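Local coordinates for protein pyruvate kinase (Pseudomonas aeruginosa, PDB 6QXL) that probably catalyses the last step of glycolysis, making pyruvate and ATP from phosphoenolpyruvate and ADP, and binds magnesium and glucose 6-phosphate, at residues P19-Q24 with E323-A328; D123-D128 with L144-L149; A169-D174 with A199-Y204; Y369-F374 with S398-Y403. All blocks are in the same frame, centred on the assembly; numbering follows the deposited sequence.

Interaction 1 of 4, residues P19-Q24 with E323-A328; sequences PEVLEQ and EYPVEA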
loop_
_atom_site.group_PDB
_atom_site.type_symbol
_atom_site.label_atom_id
_atom_site.label_comp_id
_atom_site.label_asym_id
_atom_site.label_seq_id
_atom_site.Cartn_x
_atom_site.Cartn_y
_atom_site.Cartn_z
ATOM N N PRO A 19 11.284 7.503 52.319
ATOM C CA PRO A 19 12.186 6.538 51.711
ATOM C C PRO A 19 11.573 5.169 51.458
ATOM O O PRO A 19 11.938 4.523 50.478
ATOM C CB PRO A 19 13.332 6.437 52.711
ATOM C CG PRO A 19 13.274 7.688 53.518
ATOM C CD PRO A 19 11.847 8.095 53.544
ATOM N N GLU A 20 10.636 4.736 52.297
ATOM C CA GLU A 20 10.049 3.416 52.101
ATOM C C GLU A 20 9.227 3.350 50.811
ATOM O O GLU A 20 9.289 2.345 50.088
ATOM C CB GLU A 20 9.186 2.970 53.293
ATOM C CG GLU A 20 8.590 1.554 53.129
ATOM C CD GLU A 20 7.312 1.250 53.903
ATOM O OE1 GLU A 20 6.640 2.131 54.497
ATOM O OE2 GLU A 20 6.975 0.068 53.849
ATOM N N VAL A 21 8.475 4.409 50.519
ATOM C CA VAL A 21 7.614 4.397 49.352
ATOM C C VAL A 21 8.441 4.619 48.088
ATOM O O VAL A 21 8.235 3.930 47.082
ATOM C CB VAL A 21 6.487 5.430 49.474
ATOM C CG1 VAL A 21 5.663 5.515 48.190
ATOM C CG2 VAL A 21 5.583 5.063 50.649
ATOM N N LEU A 22 9.378 5.564 48.138
ATOM C CA LEU A 22 10.259 5.784 47.001
ATOM C C LEU A 22 11.019 4.520 46.627
ATOM O O LEU A 22 11.090 4.159 45.455
ATOM C CB LEU A 22 11.227 6.923 47.271
ATOM C CG LEU A 22 10.560 8.297 47.281
ATOM C CD1 LEU A 22 11.535 9.362 47.737
ATOM C CD2 LEU A 22 10.004 8.666 45.918
ATOM N N GLU A 23 11.543 3.811 47.621
ATOM C CA GLU A 23 12.195 2.550 47.309
ATOM C C GLU A 23 11.237 1.598 46.575
ATOM O O GLU A 23 11.612 0.976 45.587
ATOM C CB GLU A 23 12.768 1.902 48.568
ATOM C CG GLU A 23 13.619 0.647 48.280
ATOM C CD GLU A 23 14.535 0.255 49.403
ATOM O OE1 GLU A 23 14.202 0.406 50.584
ATOM O OE2 GLU A 23 15.649 -0.213 49.098
ATOM N N GLN A 24 9.997 1.515 47.044
ATOM C CA GLN A 24 9.012 0.643 46.415
ATOM C C GLN A 24 8.640 1.068 44.981
ATOM O O GLN A 24 8.399 0.209 44.130
ATOM C CB GLN A 24 7.767 0.563 47.268
ATOM C CG GLN A 24 7.879 -0.360 48.463
ATOM C CD GLN A 24 6.627 -0.269 49.327
ATOM O OE1 GLN A 24 6.536 0.566 50.258
ATOM N NE2 GLN A 24 5.635 -1.070 48.983
ATOM N N GLU A 323 -3.873 6.993 47.505
ATOM C CA GLU A 323 -3.706 5.953 48.505
ATOM C C GLU A 323 -2.904 4.762 48.012
ATOM O O GLU A 323 -2.546 3.933 48.824
ATOM C CB GLU A 323 -5.065 5.442 48.991
ATOM C CG GLU A 323 -5.883 6.410 49.849
ATOM C CD GLU A 323 -7.307 5.873 50.068
ATOM O OE1 GLU A 323 -7.472 4.733 50.603
ATOM O OE2 GLU A 323 -8.273 6.568 49.663
ATOM N N TYR A 324 -2.664 4.633 46.706
ATOM C CA TYR A 324 -2.031 3.421 46.171
ATOM C C TYR A 324 -0.980 3.745 45.092
ATOM O O TYR A 324 -1.019 3.215 43.985
ATOM C CB TYR A 324 -3.098 2.498 45.592
ATOM C CG TYR A 324 -4.148 2.046 46.560
ATOM C CD1 TYR A 324 -5.262 2.840 46.787
ATOM C CD2 TYR A 324 -4.020 0.840 47.291
ATOM C CE1 TYR A 324 -6.230 2.448 47.679
ATOM C CE2 TYR A 324 -5.048 0.422 48.099
ATOM C CZ TYR A 324 -6.104 1.239 48.327
ATOM O OH TYR A 324 -7.081 0.853 49.207
ATOM N N PRO A 325 -0.006 4.595 45.428
ATOM C CA PRO A 325 0.999 4.963 44.438
ATOM C C PRO A 325 1.799 3.790 43.862
ATOM O O PRO A 325 2.063 3.743 42.659
ATOM C CB PRO A 325 1.903 5.935 45.196
ATOM C CG PRO A 325 1.668 5.640 46.622
ATOM C CD PRO A 325 0.234 5.245 46.723
ATOM N N VAL A 326 2.156 2.833 44.693
ATOM C CA VAL A 326 2.958 1.713 44.200
ATOM C C VAL A 326 2.122 0.810 43.303
ATOM O O VAL A 326 2.568 0.402 42.226
ATOM C CB VAL A 326 3.608 0.936 45.354
ATOM C CG1 VAL A 326 4.374 -0.287 44.861
ATOM C CG2 VAL A 326 4.533 1.870 46.120
ATOM N N GLU A 327 0.895 0.554 43.710
ATOM C CA GLU A 327 0.014 -0.314 42.932
ATOM C C GLU A 327 -0.317 0.306 41.568
ATOM O O GLU A 327 -0.447 -0.412 40.576
ATOM C CB GLU A 327 -1.256 -0.633 43.708
ATOM C CG GLU A 327 -1.006 -1.394 45.019
ATOM C CD GLU A 327 -0.686 -0.552 46.265
ATOM O OE1 GLU A 327 -0.369 0.668 46.190
ATOM O OE2 GLU A 327 -0.776 -1.121 47.354
ATOM N N ALA A 328 -0.412 1.640 41.517
ATOM C CA ALA A 328 -0.623 2.335 40.256
ATOM C C ALA A 328 0.527 2.096 39.286
ATOM O O ALA A 328 0.298 1.724 38.133
ATOM C CB ALA A 328 -0.838 3.818 40.484
#

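Interaction 2 of 4, residues D123-D128 with L144-L149; sequences DELLLD and LRCRVL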
loop_
_atom_site.group_PDB
_atom_site.type_symbol
_atom_site.label_atom_id
_atom_site.label_comp_id
_atom_site.label_asym_id
_atom_site.label_seq_id
_atom_site.Cartn_x
_atom_site.Cartn_y
_atom_site.Cartn_z
ATOM N N ASP A 123 -18.454 33.941 28.370
ATOM C CA ASP A 123 -17.287 33.067 28.565
ATOM C C ASP A 123 -17.556 32.031 29.659
ATOM O O ASP A 123 -18.218 32.354 30.658
ATOM C CB ASP A 123 -16.049 33.875 28.923
ATOM C CG ASP A 123 -15.520 34.724 27.741
ATOM O OD1 ASP A 123 -16.120 34.717 26.645
ATOM O OD2 ASP A 123 -14.523 35.464 27.893
ATOM N N GLU A 124 -17.107 30.802 29.465
ATOM C CA GLU A 124 -17.191 29.773 30.495
ATOM C C GLU A 124 -15.837 29.616 31.158
ATOM O O GLU A 124 -14.832 29.506 30.472
ATOM C CB GLU A 124 -17.670 28.414 29.925
ATOM C CG GLU A 124 -19.037 28.516 29.259
ATOM C CD GLU A 124 -19.796 27.249 28.989
ATOM O OE1 GLU A 124 -20.756 27.330 28.202
ATOM O OE2 GLU A 124 -19.449 26.165 29.505
ATOM N N LEU A 125 -15.822 29.624 32.489
ATOM C CA LEU A 125 -14.596 29.495 33.268
ATOM C C LEU A 125 -14.605 28.150 33.965
ATOM O O LEU A 125 -15.627 27.725 34.491
ATOM C CB LEU A 125 -14.499 30.609 34.299
ATOM C CG LEU A 125 -14.484 32.034 33.750
ATOM C CD1 LEU A 125 -14.682 33.015 34.964
ATOM C CD2 LEU A 125 -13.242 32.270 32.883
ATOM N N LEU A 126 -13.462 27.480 33.961
ATOM C CA LEU A 126 -13.313 26.162 34.543
ATOM C C LEU A 126 -12.296 26.230 35.673
ATOM O O LEU A 126 -11.188 26.725 35.497
ATOM C CB LEU A 126 -12.867 25.175 33.479
ATOM C CG LEU A 126 -13.982 24.707 32.514
ATOM C CD1 LEU A 126 -14.294 25.643 31.376
ATOM C CD2 LEU A 126 -13.729 23.394 31.888
ATOM N N LEU A 127 -12.709 25.757 36.837
ATOM C CA LEU A 127 -11.884 25.804 38.035
ATOM C C LEU A 127 -11.591 24.388 38.513
ATOM O O LEU A 127 -12.415 23.483 38.323
ATOM C CB LEU A 127 -12.578 26.565 39.155
ATOM C CG LEU A 127 -12.728 28.068 38.903
ATOM C CD1 LEU A 127 -14.122 28.356 38.407
ATOM C CD2 LEU A 127 -12.330 28.902 40.144
ATOM N N ASP A 128 -10.416 24.213 39.136
ATOM C CA ASP A 128 -9.994 22.920 39.653
ATOM C C ASP A 128 -10.031 21.847 38.551
ATOM O O ASP A 128 -10.705 20.817 38.674
ATOM C CB ASP A 128 -10.857 22.484 40.857
ATOM C CG ASP A 128 -10.209 21.352 41.653
ATOM O OD1 ASP A 128 -9.096 20.890 41.288
ATOM O OD2 ASP A 128 -10.808 20.918 42.640
ATOM N N LEU A 144 -15.500 39.830 37.666
ATOM C CA LEU A 144 -16.376 39.059 36.810
ATOM C C LEU A 144 -17.494 38.497 37.688
ATOM O O LEU A 144 -17.232 37.908 38.750
ATOM C CB LEU A 144 -15.638 37.916 36.160
ATOM C CG LEU A 144 -14.513 38.255 35.175
ATOM C CD1 LEU A 144 -13.900 36.961 34.636
ATOM C CD2 LEU A 144 -14.960 39.062 33.947
ATOM N N ARG A 145 -18.740 38.690 37.253
ATOM C CA ARG A 145 -19.901 38.220 37.985
ATOM C C ARG A 145 -20.486 37.037 37.249
ATOM O O ARG A 145 -20.899 37.166 36.086
ATOM C CB ARG A 145 -20.945 39.314 38.082
ATOM C CG ARG A 145 -20.497 40.481 38.938
ATOM C CD ARG A 145 -21.357 41.704 38.734
ATOM N NE ARG A 145 -20.644 42.890 39.219
ATOM C CZ ARG A 145 -20.826 44.138 38.829
ATOM N NH1 ARG A 145 -21.855 44.407 38.014
ATOM N NH2 ARG A 145 -20.107 45.096 39.365
ATOM N N CYS A 146 -20.534 35.888 37.928
ATOM C CA CYS A 146 -20.792 34.625 37.267
ATOM C C CYS A 146 -21.958 33.855 37.861
ATOM O O CYS A 146 -22.393 34.100 38.996
ATOM C CB CYS A 146 -19.537 33.755 37.326
ATOM S SG CYS A 146 -18.030 34.561 36.711
ATOM N N ARG A 147 -22.456 32.915 37.073
ATOM C CA ARG A 147 -23.416 31.914 37.509
ATOM C C ARG A 147 -22.754 30.539 37.434
ATOM O O ARG A 147 -22.062 30.228 36.448
ATOM C CB ARG A 147 -24.653 31.944 36.596
ATOM C CG ARG A 147 -25.834 31.182 37.150
ATOM C CD ARG A 147 -27.051 31.233 36.255
ATOM N NE ARG A 147 -26.889 30.486 35.008
ATOM C CZ ARG A 147 -26.696 30.984 33.782
ATOM N NH1 ARG A 147 -26.586 32.303 33.584
ATOM N NH2 ARG A 147 -26.602 30.168 32.750
ATOM N N VAL A 148 -22.975 29.711 38.449
ATOM C CA VAL A 148 -22.409 28.369 38.470
ATOM C C VAL A 148 -23.232 27.448 37.560
ATOM O O VAL A 148 -24.458 27.349 37.679
ATOM C CB VAL A 148 -22.374 27.803 39.906
ATOM C CG1 VAL A 148 -21.903 26.343 39.920
ATOM C CG2 VAL A 148 -21.503 28.687 40.802
ATOM N N LEU A 149 -22.542 26.804 36.622
ATOM C CA LEU A 149 -23.149 25.815 35.726
ATOM C C LEU A 149 -23.004 24.406 36.301
ATOM O O LEU A 149 -23.931 23.600 36.212
ATOM C CB LEU A 149 -22.509 25.868 34.349
ATOM C CG LEU A 149 -22.858 27.131 33.542
ATOM C CD1 LEU A 149 -22.288 27.018 32.130
ATOM C CD2 LEU A 149 -24.371 27.499 33.526
#

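Interaction 3 of 4, residues A169-D174 with A199-Y204; sequences APALTD and AKDMEY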
loop_
_atom_site.group_PDB
_atom_site.type_symbol
_atom_site.label_atom_id
_atom_site.label_comp_id
_atom_site.label_asym_id
_atom_site.label_seq_id
_atom_site.Cartn_x
_atom_site.Cartn_y
_atom_site.Cartn_z
ATOM N N ALA A 169 -0.988 35.955 29.048
ATOM C CA ALA A 169 -0.072 35.691 30.162
ATOM C C ALA A 169 1.344 35.636 29.626
ATOM O O ALA A 169 1.533 35.227 28.491
ATOM C CB ALA A 169 -0.443 34.359 30.808
ATOM N N PRO A 170 2.343 35.964 30.437
ATOM C CA PRO A 170 3.725 35.620 30.032
ATOM C C PRO A 170 4.036 34.128 30.221
ATOM O O PRO A 170 3.588 33.525 31.126
ATOM C CB PRO A 170 4.580 36.500 30.935
ATOM C CG PRO A 170 3.732 36.728 32.161
ATOM C CD PRO A 170 2.275 36.602 31.765
ATOM N N ALA A 171 4.868 33.591 29.328
ATOM C CA ALA A 171 5.249 32.160 29.378
ATOM C C ALA A 171 6.078 31.867 30.644
ATOM O O ALA A 171 5.815 30.897 31.375
ATOM C CB ALA A 171 6.001 31.769 28.168
ATOM N N LEU A 172 7.054 32.728 30.903
ATOM C CA LEU A 172 7.887 32.615 32.110
ATOM C C LEU A 172 7.497 33.664 33.133
ATOM O O LEU A 172 7.576 34.861 32.892
ATOM C CB LEU A 172 9.375 32.690 31.773
ATOM C CG LEU A 172 9.854 31.278 31.242
ATOM C CD1 LEU A 172 9.149 30.662 30.022
ATOM C CD2 LEU A 172 11.327 31.209 31.019
ATOM N N THR A 173 7.165 33.173 34.317
ATOM C CA THR A 173 6.942 34.032 35.479
ATOM C C THR A 173 8.242 34.189 36.249
ATOM O O THR A 173 9.272 33.573 35.907
ATOM C CB THR A 173 5.877 33.419 36.397
ATOM O OG1 THR A 173 6.336 32.174 36.963
ATOM C CG2 THR A 173 4.584 33.156 35.588
ATOM N N ASP A 174 8.216 35.031 37.277
ATOM C CA ASP A 174 9.406 35.193 38.123
ATOM C C ASP A 174 9.679 33.942 38.933
ATOM O O ASP A 174 10.826 33.538 39.088
ATOM C CB ASP A 174 9.278 36.427 39.012
ATOM C CG ASP A 174 9.297 37.739 38.206
ATOM O OD1 ASP A 174 9.781 37.782 37.049
ATOM O OD2 ASP A 174 8.817 38.751 38.735
ATOM N N ALA A 199 7.620 28.523 19.514
ATOM C CA ALA A 199 9.053 28.288 19.669
ATOM C C ALA A 199 9.756 29.363 20.493
ATOM O O ALA A 199 10.694 29.016 21.223
ATOM C CB ALA A 199 9.723 28.140 18.298
ATOM N N LYS A 200 9.315 30.614 20.419
ATOM C CA LYS A 200 9.975 31.686 21.188
ATOM C C LYS A 200 9.979 31.390 22.694
ATOM O O LYS A 200 10.993 31.537 23.365
ATOM C CB LYS A 200 9.348 33.059 20.928
ATOM C CG LYS A 200 9.346 33.541 19.495
ATOM C CD LYS A 200 8.394 34.727 19.281
ATOM C CE LYS A 200 8.157 35.105 17.804
ATOM N NZ LYS A 200 9.350 35.734 17.162
ATOM N N ASP A 201 8.866 30.935 23.208
ATOM C CA ASP A 201 8.711 30.632 24.635
ATOM C C ASP A 201 9.712 29.562 25.070
ATOM O O ASP A 201 10.305 29.655 26.162
ATOM C CB ASP A 201 7.300 30.212 24.971
ATOM C CG ASP A 201 6.251 31.285 24.628
ATOM O OD1 ASP A 201 6.647 32.485 24.588
ATOM O OD2 ASP A 201 5.067 30.983 24.443
ATOM N N MET A 202 9.936 28.569 24.207
ATOM C CA MET A 202 10.891 27.517 24.508
ATOM C C MET A 202 12.339 27.979 24.364
ATOM O O MET A 202 13.202 27.536 25.124
ATOM C CB MET A 202 10.666 26.290 23.607
ATOM C CG MET A 202 9.358 25.537 23.820
ATOM S SD MET A 202 8.983 25.068 25.507
ATOM C CE MET A 202 10.304 23.885 25.801
ATOM N N GLU A 203 12.605 28.840 23.380
ATOM C CA GLU A 203 13.959 29.384 23.207
ATOM C C GLU A 203 14.354 30.254 24.402
ATOM O O GLU A 203 15.487 30.172 24.881
ATOM C CB GLU A 203 14.063 30.175 21.919
ATOM C CG GLU A 203 14.170 29.299 20.689
ATOM C CD GLU A 203 13.589 29.948 19.430
ATOM O OE1 GLU A 203 13.165 31.123 19.438
ATOM O OE2 GLU A 203 13.535 29.260 18.385
ATOM N N TYR A 204 13.408 31.058 24.887
ATOM C CA TYR A 204 13.633 31.859 26.076
ATOM C C TYR A 204 13.984 30.972 27.276
ATOM O O TYR A 204 14.947 31.224 28.001
ATOM C CB TYR A 204 12.405 32.729 26.378
ATOM C CG TYR A 204 12.579 33.738 27.503
ATOM C CD1 TYR A 204 13.849 34.212 27.896
ATOM C CD2 TYR A 204 11.463 34.292 28.129
ATOM C CE1 TYR A 204 13.985 35.142 28.903
ATOM C CE2 TYR A 204 11.597 35.241 29.136
ATOM C CZ TYR A 204 12.862 35.634 29.537
ATOM O OH TYR A 204 13.027 36.593 30.488
#

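Interaction 4 of 4, residues Y369-F374 with S398-Y403; sequences YTANHF and SSVPIY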
loop_
_atom_site.group_PDB
_atom_site.type_symbol
_atom_site.label_atom_id
_atom_site.label_comp_id
_atom_site.label_asym_id
_atom_site.label_seq_id
_atom_site.Cartn_x
_atom_site.Cartn_y
_atom_site.Cartn_z
ATOM N N TYR A 369 16.402 -0.855 10.615
ATOM C CA TYR A 369 16.081 -1.669 9.444
ATOM C C TYR A 369 16.709 -3.051 9.538
ATOM O O TYR A 369 16.032 -4.061 9.372
ATOM C CB TYR A 369 16.540 -0.979 8.180
ATOM C CG TYR A 369 16.454 -1.813 6.926
ATOM C CD1 TYR A 369 15.247 -1.940 6.235
ATOM C CD2 TYR A 369 17.585 -2.447 6.412
ATOM C CE1 TYR A 369 15.182 -2.675 5.069
ATOM C CE2 TYR A 369 17.516 -3.151 5.219
ATOM C CZ TYR A 369 16.320 -3.256 4.552
ATOM O OH TYR A 369 16.269 -3.959 3.377
ATOM N N THR A 370 17.998 -3.105 9.825
ATOM C CA THR A 370 18.677 -4.386 9.873
ATOM C C THR A 370 18.105 -5.280 10.967
ATOM O O THR A 370 17.823 -6.455 10.736
ATOM C CB THR A 370 20.183 -4.189 10.074
ATOM O OG1 THR A 370 20.683 -3.392 9.005
ATOM C CG2 THR A 370 20.901 -5.508 10.086
ATOM N N ALA A 371 17.924 -4.720 12.159
ATOM C CA ALA A 371 17.432 -5.499 13.303
ATOM C C ALA A 371 16.019 -6.015 13.085
ATOM O O ALA A 371 15.710 -7.156 13.430
ATOM C CB ALA A 371 17.501 -4.687 14.577
ATOM N N ASN A 372 15.168 -5.190 12.492
ATOM C CA ASN A 372 13.800 -5.621 12.224
ATOM C C ASN A 372 13.689 -6.707 11.181
ATOM O O ASN A 372 12.651 -7.325 11.099
ATOM C CB ASN A 372 12.904 -4.430 11.826
ATOM C CG ASN A 372 12.338 -3.702 13.040
ATOM O OD1 ASN A 372 12.683 -3.973 14.187
ATOM N ND2 ASN A 372 11.472 -2.770 12.779
ATOM N N HIS A 373 14.725 -6.945 10.373
ATOM C CA HIS A 373 14.655 -7.970 9.330
ATOM C C HIS A 373 15.544 -9.181 9.524
ATOM O O HIS A 373 15.243 -10.211 8.957
ATOM C CB HIS A 373 14.897 -7.338 7.981
ATOM C CG HIS A 373 13.828 -6.363 7.585
ATOM N ND1 HIS A 373 13.887 -5.032 7.923
ATOM C CD2 HIS A 373 12.659 -6.528 6.914
ATOM C CE1 HIS A 373 12.818 -4.410 7.457
ATOM N NE2 HIS A 373 12.043 -5.305 6.875
ATOM N N PHE A 374 16.625 -9.072 10.290
ATOM C CA PHE A 374 17.487 -10.218 10.587
ATOM C C PHE A 374 17.150 -10.642 12.028
ATOM O O PHE A 374 17.689 -10.097 12.972
ATOM C CB PHE A 374 18.974 -9.839 10.374
ATOM C CG PHE A 374 19.988 -10.987 10.569
ATOM C CD1 PHE A 374 19.702 -12.320 10.236
ATOM C CD2 PHE A 374 21.280 -10.709 11.057
ATOM C CE1 PHE A 374 20.670 -13.322 10.389
ATOM C CE2 PHE A 374 22.236 -11.704 11.203
ATOM C CZ PHE A 374 21.926 -13.010 10.873
ATOM N N SER A 398 9.887 -1.007 16.764
ATOM C CA SER A 398 10.613 -2.256 16.843
ATOM C C SER A 398 10.348 -2.914 18.179
ATOM O O SER A 398 9.840 -2.287 19.096
ATOM C CB SER A 398 12.122 -1.986 16.705
ATOM O OG SER A 398 12.884 -3.174 16.899
ATOM N N SER A 399 10.698 -4.181 18.302
ATOM C CA SER A 399 10.758 -4.808 19.622
ATOM C C SER A 399 12.183 -5.219 20.049
ATOM O O SER A 399 12.348 -5.870 21.072
ATOM C CB SER A 399 9.823 -6.009 19.643
ATOM O OG SER A 399 10.220 -6.938 18.683
ATOM N N VAL A 400 13.203 -4.813 19.293
ATOM C CA VAL A 400 14.576 -5.162 19.626
ATOM C C VAL A 400 15.094 -4.244 20.742
ATOM O O VAL A 400 14.912 -3.029 20.664
ATOM C CB VAL A 400 15.500 -5.043 18.397
ATOM C CG1 VAL A 400 15.824 -3.578 18.034
ATOM C CG2 VAL A 400 16.809 -5.790 18.663
ATOM N N PRO A 401 15.736 -4.804 21.779
ATOM C CA PRO A 401 16.307 -3.947 22.831
ATOM C C PRO A 401 17.427 -3.053 22.350
ATOM O O PRO A 401 18.348 -3.520 21.685
ATOM C CB PRO A 401 16.843 -4.953 23.835
ATOM C CG PRO A 401 16.116 -6.221 23.571
ATOM C CD PRO A 401 15.791 -6.232 22.128
ATOM N N ILE A 402 17.319 -1.770 22.653
ATOM C CA ILE A 402 18.345 -0.789 22.346
ATOM C C ILE A 402 19.105 -0.447 23.628
ATOM O O ILE A 402 18.530 0.060 24.592
ATOM C CB ILE A 402 17.706 0.484 21.781
ATOM C CG1 ILE A 402 16.912 0.145 20.518
ATOM C CG2 ILE A 402 18.772 1.549 21.518
ATOM C CD1 ILE A 402 16.075 1.278 19.979
ATOM N N TYR A 403 20.404 -0.730 23.646
ATOM C CA TYR A 403 21.251 -0.437 24.811
ATOM C C TYR A 403 22.129 0.767 24.559
ATOM O O TYR A 403 22.928 0.749 23.639
ATOM C CB TYR A 403 22.073 -1.647 25.145
ATOM C CG TYR A 403 21.226 -2.794 25.606
ATOM C CD1 TYR A 403 20.760 -2.856 26.910
ATOM C CD2 TYR A 403 20.870 -3.812 24.740
ATOM C CE1 TYR A 403 19.966 -3.914 27.336
ATOM C CE2 TYR A 403 20.091 -4.880 25.184
ATOM C CZ TYR A 403 19.649 -4.905 26.476
ATOM O OH TYR A 403 18.882 -5.942 26.886
HETATM O O HOH W 1 11.444 -6.172 16.138
#

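Interaction 1 of 4, residues P19-Q24 with E323-A328
Val21 is the first residue of 19-24 to meet the other helix. Its CG1, set anti to the backbone N (chi1 174°), reaches two carbons of 323-328: Val21 CG1 lies 4.3 Å from CG of Pro325, and the same methyl is 4.3 Å from CG2 of Val326. The Val21 backbone N is hydrogen-bonded to Ser18 OG at the start of the helix. Leu22 turns the other way and packs on Leu51 and Leu55 of helix 42-58, so the helix is held on two flanks.

This is a meeting of neighbours in the (beta/alpha)8, or TIM, barrel. Helix 19-28 follows the first barrel strand, 7-11, and helix 325-340 comes after the last one, 312-315. Because those strands are adjacent in the closed sheet, the packing joins the beginning and the end of the barrel ring.

Glu23 takes no part across the contact and forms a salt bridge with Lys58. At Gln24 the chain comes back to the partner helix, with its CA 6.5 Å from the CA of Val326. Contact is made by the base of the side chain, Gln24 CB standing 3.7 Å from Val326 CG2. The two branches of Val326 divide the work: CG2, beside its own backbone N, faces both Val21 and the Gln24 methylene, whereas CG1 lies 4.1 Å from the backbone O of Gln24. Pro325 and Val326 can meet this surface from the first turn of their helix, just past Tyr324 at the N-cap position.

Interaction 2 of 4, residues D123-D128 with L144-L149
The carboxylate of Glu124 has the CD1 methyl of Leu149 over one face. Leu149 CD1 stands almost directly above Glu124 CD, at 4.0 Å, and the two side chains cross at about a right angle. The glutamate reaches this place as an extended chain beyond CG (chi2 -164°), while its OE2 forms a salt bridge with Arg163.

Further into the domain, a single methyl of Leu125 serves two partners. Leu125 CD1 is 4.0 Å from CD1 of Leu144, where the leucine side chains cross obliquely, and Leu125 CD1 also lies 4.1 Å from SG of Cys146. Phe94 on strand 91-95 packs against both Leu125 and Cys146, and Ile160 touches Leu125 as well.

Strands 124-127 and 143-148 are not neighbours in their mixed sheet: strand 132-139 runs between them, antiparallel to each. Accordingly the closest CA atoms, those of Glu124 and Leu149, are still 8.9 Å apart, and side chains alone bridge the gap. The sheet belongs to the small beta domain inserted in the barrel, the mobile lid of pyruvate kinases. Leucine and cysteine groups thus meet by non-directional dispersion in its interior, whereas the charge of Glu124 is probably balanced by its salt bridge to Arg163.

Interaction 3 of 4, residues A169-D174 with A199-Y204
Asp201 carries its carboxylate beside its own backbone N (chi1 -59°), which lays one face of the group beneath the methyl of Ala171. Leu172, with chi1 -80° and a bent second torsion of 57°, sends its two methyls to different targets on the same helix. Ala171 CB sits above the carboxylate, 3.6 Å from Asp201 CG, with both oxygens only slightly farther off; the side chain of Ala171 is about 14 Å from the bound magnesium ion. One of those oxygens, OD2, is hydrogen-bonded to the backbone N of Arg197 just before the helix, and this helps fix how the carboxylate is turned.

Leu172 CD1 approaches the backbone, 4.2 Å from Asp201 O. The other branch goes to the tyrosine one turn further on, where Leu172 CD2 lies 4.2 Å from Tyr204 CD2, coming in obliquely near the rim of the ring. At the far end of the ring the hydroxyl is hydrogen-bonded to Lys177 NZ, a tie to helix 174-185. Leu172 continues along the same helix onto Ala205 and Leu208, so its side chain is buried.

Thr173 follows at the N-cap of helix 174-185, its OG1 hydrogen-bonded to the N of Asp176. The segment 169-174 is the return path from the inserted beta domain into the TIM barrel, laid against helix 199-211, the helix after the fourth barrel strand.

Interaction 4 of 4, residues Y369-F374 with S398-Y403
A buried polar bond flanked by one apolar touch joins the last part of helix 359-373 to the loop entering strand 402-406 in the C-terminal alpha/beta domain. Ser398 OG donates to Asn372 OD1 at 2.8 Å; the hydroxyl lies in the carbonyl plane of the amide, with a C=O...O angle of 148°. Serine reaches it because OG stands anti to its backbone N. Ser398 OG in turn accepts a hydrogen bond from the backbone N of Val400 two residues on, with Val400 N to Ser398 OG at 2.9 Å and a nearly straight angle of 174°, which makes an ST turn.

One helical position earlier, Ala371 CB lies 4.0 Å from CG1 of Val400. This methyl occupies the crowded position between Val400's backbone N and carbonyl carbon (chi1 75°). Ile377 and Ile380 of the central strand 377-383 extend the apolar patch from Ala371 and Val400, respectively.

On the far flank the helix belongs to a subunit interface: Tyr369 stacks on Tyr369 of the second subunit, and His373 hydrogen-bonds Gly353 of that subunit.

A water donates to Asn372 OD1 at 3.2 Å and accepts from Ser399 N at 3.0 Å, while Asn372 ND2 is hydrogen-bonded to Arg397 O. Two donors on the amide oxygen and an acceptor for its nitrogen fix which way the asparagine is turned and tie this helix to three successive residues, 397 to 399.

Overall arrangement
Interactions 1, 2 and 3 belong to the barrel part of the chain and interaction 4 to the C-terminal alpha/beta domain. Interaction 1 links helices 19-28 and 325-340 through segments 299 residues apart at their closest ends, and the loop it closes contains interaction 2 and then interaction 3; interaction 4 follows, helix 359-373 coming next after helix 325-340. The centres of interactions 2 and 3 are closest, 27 Å apart, consistent with 169-174 following the inserted beta domain in the chain. Interactions 2 and 4, 52 Å apart, lie on opposite sides of the chain's centre. Interactions 1 and 3 pack the barrel, interaction 2 the lid and interaction 4 the C-terminal domain, each internal to its part.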